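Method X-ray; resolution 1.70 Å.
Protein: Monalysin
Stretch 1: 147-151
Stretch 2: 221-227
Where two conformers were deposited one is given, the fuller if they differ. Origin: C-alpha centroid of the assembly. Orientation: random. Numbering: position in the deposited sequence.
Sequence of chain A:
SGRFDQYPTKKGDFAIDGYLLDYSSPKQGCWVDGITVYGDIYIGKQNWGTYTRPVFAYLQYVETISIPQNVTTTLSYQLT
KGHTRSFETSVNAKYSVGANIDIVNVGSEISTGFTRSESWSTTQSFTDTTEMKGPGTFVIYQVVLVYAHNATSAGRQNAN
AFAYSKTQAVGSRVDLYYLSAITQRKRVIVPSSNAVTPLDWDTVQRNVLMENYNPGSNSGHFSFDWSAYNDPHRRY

Stretch 1, residues 147-151: YAHNA
Stretch 2, residues 221-227: HFSFDWS

This is a small, mainly apolar contact in which two phenylalanines of an extended loop and a tryptophan at the start of the following 3-10 segment rest against a β-strand, with no hydrogen bond crossing between them. Residues 147-151 are strand throughout, with phi/psi from -136/147 at His149 to -85/98 at Ala151. Residues 222-225 are also extended: Phe222 -156/162, Ser223 -137/146, Phe224 -80/147, Asp225 -101/97. Trp226 (-64/-16) and Ser227 (-63/-14) then turn into a 3-10 segment. The touching parts run in broadly the same direction, 34° apart, and register pairs Ala148 with Phe224 at a CA-CA distance of 8.4 Å. That gap is too wide for backbone pairing; side chains occupy much of it, and 218 Å² is buried, both sides summed.

Alternation along the extended chains turns Ala148 and Asn150, and Phe222 and Phe224, toward each other, while His149 (chi1 -54°, m) points away. The small methyl of Ala148 lets both phenyl rings approach: its CB lies 3.6 Å from Phe222 CE1 and 3.6 Å from Phe224 CZ. Phe222 is p (chi1 67°, chi2 90°) and Phe224 m (-78°, 89°); these large apolar rings, both buried, span the space between the backbones.

Phe224 also reaches the strand backbone with its ring edge. Ala148 O is 3.5 Å from Phe224 CE2, and His149 N is 3.6 Å from Phe224 CZ, both near the ring plane. The partly positive ring hydrogens suit the carbonyl oxygen. Asn150 CB lies over one face, 4.5 Å from Phe224 CZ.

Asn150 (chi1 170°, t; chi2 4°) extends its amide so that ND2 comes 3.8 Å from Trp226 CH2; this is van der Waals contact, and ND2 is hydrogen-bonded elsewhere in the structure. Trp226 (-46°, m; chi2 124°) leaves its backbone sideways, but its long indole reaches the amide. Asp225 OD1 steadies the turn, accepting from Ser227 N (3.2 Å) and Ser227 OG (2.7 Å).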

# COMPACT_ATOMS: atom_id res chain seq x y z
N TYR A 147 -3.84 0.46 -1.42
CA TYR A 147 -5.14 1.05 -1.75
C TYR A 147 -5.95 0.14 -2.66
O TYR A 147 -5.38 -0.55 -3.50
CB TYR A 147 -4.92 2.43 -2.45
CG TYR A 147 -4.12 3.37 -1.59
CD1 TYR A 147 -2.73 3.31 -1.56
CD2 TYR A 147 -4.75 4.23 -0.69
CE1 TYR A 147 -1.99 4.11 -0.70
CE2 TYR A 147 -4.02 5.05 0.16
CZ TYR A 147 -2.63 4.97 0.17
OH TYR A 147 -1.89 5.77 0.99
N ALA A 148 -7.27 0.15 -2.47
CA ALA A 148 -8.20 -0.56 -3.35
C ALA A 148 -8.86 0.50 -4.22
O ALA A 148 -9.12 1.62 -3.77
CB ALA A 148 -9.26 -1.32 -2.54
N HIS A 149 -9.11 0.14 -5.48
CA HIS A 149 -9.67 1.07 -6.43
C HIS A 149 -10.78 0.43 -7.23
O HIS A 149 -10.70 -0.76 -7.56
CB HIS A 149 -8.57 1.47 -7.44
CG HIS A 149 -7.30 1.99 -6.85
ND1 HIS A 149 -7.14 3.34 -6.59
CD2 HIS A 149 -6.19 1.34 -6.47
CE1 HIS A 149 -5.91 3.46 -6.09
NE2 HIS A 149 -5.31 2.28 -6.00
N ASN A 150 -11.79 1.23 -7.59
CA ASN A 150 -12.81 0.85 -8.55
C ASN A 150 -12.75 1.92 -9.63
O ASN A 150 -13.25 3.03 -9.42
CB ASN A 150 -14.24 0.76 -7.97
CG ASN A 150 -15.27 0.62 -9.10
OD1 ASN A 150 -14.92 0.52 -10.29
ND2 ASN A 150 -16.55 0.62 -8.78
N ALA A 151 -12.08 1.62 -10.74
CA ALA A 151 -11.97 2.50 -11.91
C ALA A 151 -13.23 2.21 -12.72
O ALA A 151 -13.32 1.17 -13.39
CB ALA A 151 -10.70 2.20 -12.70
N HIS A 221 -13.52 -8.02 4.01
CA HIS A 221 -12.80 -7.34 5.06
C HIS A 221 -12.86 -5.80 4.96
O HIS A 221 -12.43 -5.11 5.88
CB HIS A 221 -11.37 -7.85 5.11
CG HIS A 221 -10.87 -8.01 6.51
ND1 HIS A 221 -10.63 -6.91 7.31
CD2 HIS A 221 -10.57 -9.13 7.21
CE1 HIS A 221 -10.21 -7.39 8.47
NE2 HIS A 221 -10.15 -8.72 8.46
N PHE A 222 -13.37 -5.27 3.85
CA PHE A 222 -13.55 -3.83 3.65
C PHE A 222 -14.65 -3.62 2.63
O PHE A 222 -14.97 -4.52 1.85
CB PHE A 222 -12.24 -3.14 3.17
CG PHE A 222 -11.78 -3.51 1.77
CD1 PHE A 222 -12.21 -2.80 0.66
CD2 PHE A 222 -10.87 -4.56 1.58
CE1 PHE A 222 -11.76 -3.12 -0.63
CE2 PHE A 222 -10.42 -4.88 0.29
CZ PHE A 222 -10.88 -4.17 -0.81
N SER A 223 -15.18 -2.38 2.62
CA SER A 223 -16.20 -1.95 1.67
C SER A 223 -15.84 -0.56 1.17
O SER A 223 -15.30 0.25 1.94
CB SER A 223 -17.58 -1.89 2.34
OG SER A 223 -18.01 -3.16 2.80
N PHE A 224 -16.17 -0.27 -0.08
CA PHE A 224 -15.98 1.08 -0.59
C PHE A 224 -17.16 1.91 -0.10
O PHE A 224 -18.29 1.40 0.02
CB PHE A 224 -16.01 1.10 -2.10
CG PHE A 224 -14.74 0.64 -2.76
CD1 PHE A 224 -14.55 -0.71 -3.06
CD2 PHE A 224 -13.73 1.54 -3.09
CE1 PHE A 224 -13.39 -1.14 -3.70
CE2 PHE A 224 -12.56 1.10 -3.72
CZ PHE A 224 -12.40 -0.24 -4.03
N ASP A 225 -16.90 3.19 0.15
CA ASP A 225 -17.95 4.13 0.54
C ASP A 225 -18.33 4.96 -0.72
O ASP A 225 -17.67 5.96 -1.04
CB ASP A 225 -17.50 5.00 1.71
CG ASP A 225 -18.46 6.14 2.04
OD1 ASP A 225 -19.67 6.04 1.67
OD2 ASP A 225 -18.00 7.14 2.62
N TRP A 226 -19.41 4.54 -1.43
CA TRP A 226 -19.82 5.21 -2.68
C TRP A 226 -20.27 6.66 -2.51
O TRP A 226 -20.32 7.39 -3.50
CB TRP A 226 -20.88 4.40 -3.42
CG TRP A 226 -20.60 2.93 -3.53
CD1 TRP A 226 -21.42 1.92 -3.11
CD2 TRP A 226 -19.47 2.30 -4.15
NE1 TRP A 226 -20.88 0.70 -3.44
CE2 TRP A 226 -19.67 0.90 -4.05
CE3 TRP A 226 -18.28 2.78 -4.75
CZ2 TRP A 226 -18.73 -0.02 -4.52
CZ3 TRP A 226 -17.36 1.86 -5.24
CH2 TRP A 226 -17.60 0.48 -5.14
N SER A 227 -20.57 7.09 -1.26
CA SER A 227 -20.97 8.48 -0.98
C SER A 227 -19.86 9.48 -1.32
O SER A 227 -20.15 10.67 -1.43
CB SER A 227 -21.44 8.64 0.46
OG SER A 227 -20.36 8.61 1.37